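Local coordinates for protein LpxE (PDB 6EBU) that probably removes the 1-phosphate group from lipid A, acting as a membrane-embedded phosphatase of the PAP2 superfamily, at residues A13-L18 / V148-D153. The protein carries 1 engineered substitution. Numbering follows the deposited sequence.
Sequences ALNLEL and VHFPLD. With SO4 (sulfate ion), chain B.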
loop_
_atom_site.group_PDB
_atom_site.type_symbol
_atom_site.label_atom_id
_atom_site.label_comp_id
_atom_site.label_asym_id
_atom_site.label_seq_id
_atom_site.Cartn_x
_atom_site.Cartn_y
_atom_site.Cartn_z
ATOM N N ALA A 13 14.461 -10.268 12.845
ATOM C CA ALA A 13 13.656 -10.288 14.064
ATOM C C ALA A 13 12.636 -9.155 14.080
ATOM O O ALA A 13 11.466 -9.364 14.423
ATOM C CB ALA A 13 14.564 -10.217 15.292
ATOM N N LEU A 14 13.061 -7.947 13.704
ATOM C CA LEU A 14 12.162 -6.799 13.750
ATOM C C LEU A 14 10.973 -6.988 12.815
ATOM O O LEU A 14 9.845 -6.609 13.148
ATOM C CB LEU A 14 12.927 -5.523 13.400
ATOM C CG LEU A 14 12.126 -4.221 13.312
ATOM C CD1 LEU A 14 11.355 -3.974 14.596
ATOM C CD2 LEU A 14 13.051 -3.054 13.007
ATOM N N ASN A 15 11.206 -7.586 11.643
ATOM C CA ASN A 15 10.122 -7.801 10.691
ATOM C C ASN A 15 9.107 -8.806 11.220
ATOM O O ASN A 15 7.895 -8.589 11.113
ATOM C CB ASN A 15 10.687 -8.275 9.353
ATOM C CG ASN A 15 9.769 -7.967 8.187
ATOM O OD1 ASN A 15 8.924 -7.075 8.264
ATOM N ND2 ASN A 15 9.937 -8.704 7.096
ATOM N N LEU A 16 9.583 -9.912 11.795
ATOM C CA LEU A 16 8.680 -10.971 12.231
ATOM C C LEU A 16 7.953 -10.600 13.519
ATOM O O LEU A 16 6.770 -10.921 13.678
ATOM C CB LEU A 16 9.453 -12.277 12.412
ATOM C CG LEU A 16 10.220 -12.790 11.190
ATOM C CD1 LEU A 16 10.794 -14.170 11.463
ATOM C CD2 LEU A 16 9.332 -12.810 9.952
ATOM N N GLU A 17 8.639 -9.929 14.445
ATOM C CA GLU A 17 7.989 -9.526 15.688
ATOM C C GLU A 17 6.931 -8.459 15.433
ATOM O O GLU A 17 5.855 -8.487 16.041
ATOM C CB GLU A 17 9.030 -9.028 16.691
ATOM N N LEU A 18 7.221 -7.510 14.539
ATOM C CA LEU A 18 6.227 -6.504 14.181
ATOM C C LEU A 18 5.014 -7.141 13.518
ATOM O O LEU A 18 3.871 -6.759 13.798
ATOM C CB LEU A 18 6.843 -5.453 13.260
ATOM C CG LEU A 18 7.698 -4.345 13.875
ATOM C CD1 LEU A 18 7.649 -3.103 12.998
ATOM C CD2 LEU A 18 7.243 -4.025 15.288
ATOM N N VAL A 148 -1.042 -10.892 4.552
ATOM C CA VAL A 148 -0.493 -11.059 3.210
ATOM C C VAL A 148 0.798 -10.282 2.995
ATOM O O VAL A 148 1.422 -10.428 1.933
ATOM C CB VAL A 148 -1.524 -10.660 2.132
ATOM C CG1 VAL A 148 -2.791 -11.490 2.281
ATOM C CG2 VAL A 148 -1.837 -9.171 2.211
ATOM N N HIS A 149 1.221 -9.467 3.957
ATOM C CA HIS A 149 2.446 -8.696 3.814
ATOM C C HIS A 149 3.160 -8.618 5.155
ATOM O O HIS A 149 2.554 -8.773 6.219
ATOM C CB HIS A 149 2.174 -7.280 3.283
ATOM C CG HIS A 149 2.012 -7.209 1.795
ATOM N ND1 HIS A 149 3.037 -7.492 0.918
ATOM C CD2 HIS A 149 0.943 -6.879 1.030
ATOM C CE1 HIS A 149 2.608 -7.343 -0.321
ATOM N NE2 HIS A 149 1.341 -6.974 -0.282
ATOM N N PHE A 150 4.471 -8.386 5.081
ATOM C CA PHE A 150 5.333 -8.087 6.210
ATOM C C PHE A 150 5.474 -6.582 6.374
ATOM O O PHE A 150 5.276 -5.823 5.420
ATOM C CB PHE A 150 6.713 -8.707 6.003
ATOM C CG PHE A 150 6.715 -10.206 5.972
ATOM C CD1 PHE A 150 6.665 -10.937 7.146
ATOM C CD2 PHE A 150 6.793 -10.885 4.767
ATOM C CE1 PHE A 150 6.681 -12.322 7.118
ATOM C CE2 PHE A 150 6.809 -12.267 4.734
ATOM C CZ PHE A 150 6.754 -12.985 5.912
ATOM N N PRO A 151 5.811 -6.118 7.580
ATOM C CA PRO A 151 6.073 -4.681 7.766
ATOM C C PRO A 151 7.131 -4.119 6.832
ATOM O O PRO A 151 7.064 -2.936 6.478
ATOM C CB PRO A 151 6.516 -4.604 9.232
ATOM C CG PRO A 151 5.789 -5.731 9.882
ATOM C CD PRO A 151 5.750 -6.839 8.864
ATOM N N LEU A 152 8.113 -4.928 6.427
ATOM C CA LEU A 152 9.103 -4.458 5.463
ATOM C C LEU A 152 8.451 -4.111 4.129
ATOM O O LEU A 152 8.819 -3.119 3.488
ATOM C CB LEU A 152 10.187 -5.517 5.267
ATOM C CG LEU A 152 11.157 -5.290 4.104
ATOM C CD1 LEU A 152 11.990 -4.038 4.338
ATOM C CD2 LEU A 152 12.048 -6.504 3.888
ATOM N N ASP A 153 7.473 -4.914 3.701
ATOM C CA ASP A 153 6.821 -4.679 2.415
ATOM C C ASP A 153 6.016 -3.386 2.425
ATOM O O ASP A 153 6.020 -2.641 1.438
ATOM C CB ASP A 153 5.915 -5.856 2.060
ATOM C CG ASP A 153 6.590 -7.194 2.253
ATOM O OD1 ASP A 153 7.817 -7.281 2.031
ATOM O OD2 ASP A 153 5.891 -8.162 2.622
HETATM S S SO4 B . 0.018 -6.391 -3.198
HETATM O O1 SO4 B . -0.481 -5.777 -1.969
HETATM O O2 SO4 B . -0.436 -7.775 -3.273
HETATM O O3 SO4 B . 1.477 -6.353 -3.186
HETATM O O4 SO4 B . -0.482 -5.651 -4.354
#
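The helix that starts at A13 passes beside the first turn of helix 151-170, with the CA atoms of N15 and P151 5.9 Å apart. F150, at the N-cap, has no polar side chain to offer this turn, and N15 supplies an acceptor from another helix. The CG of N15 stands anti to the backbone N (chi1 -156°), and N15 OD1 receives the N-H of L152, 2.9 Å from N, the donor tilted 31° from the carbonyl plane. N15 ND2 lies 3.4 Å from F150 CB and donates to the backbone oxygen of E10, with both ends of the amide bonded, which should hold its rotation. An alanine in place of N15 would probably leave the L152 N-H and the backbone oxygen of E10 without their partners and open a gap beside F150 CB. Segment 148-153 carries the HxxxD part of the PAP2 signature: the N3 side chain of D153 accepts the N-H of the N-cap residue F150, OD2 to N 2.8 Å, and a weak bond from H149 ND1. H149 NE2 in turn donates to sulfate O1, consistent with a phosphate site whose histidine is the nucleophile in relatives. Apolar contacts flank the amide: L18 CB meets P151 CG at 3.5 Å, while L16 lies alongside F150, CD2 3.9 Å from CE1.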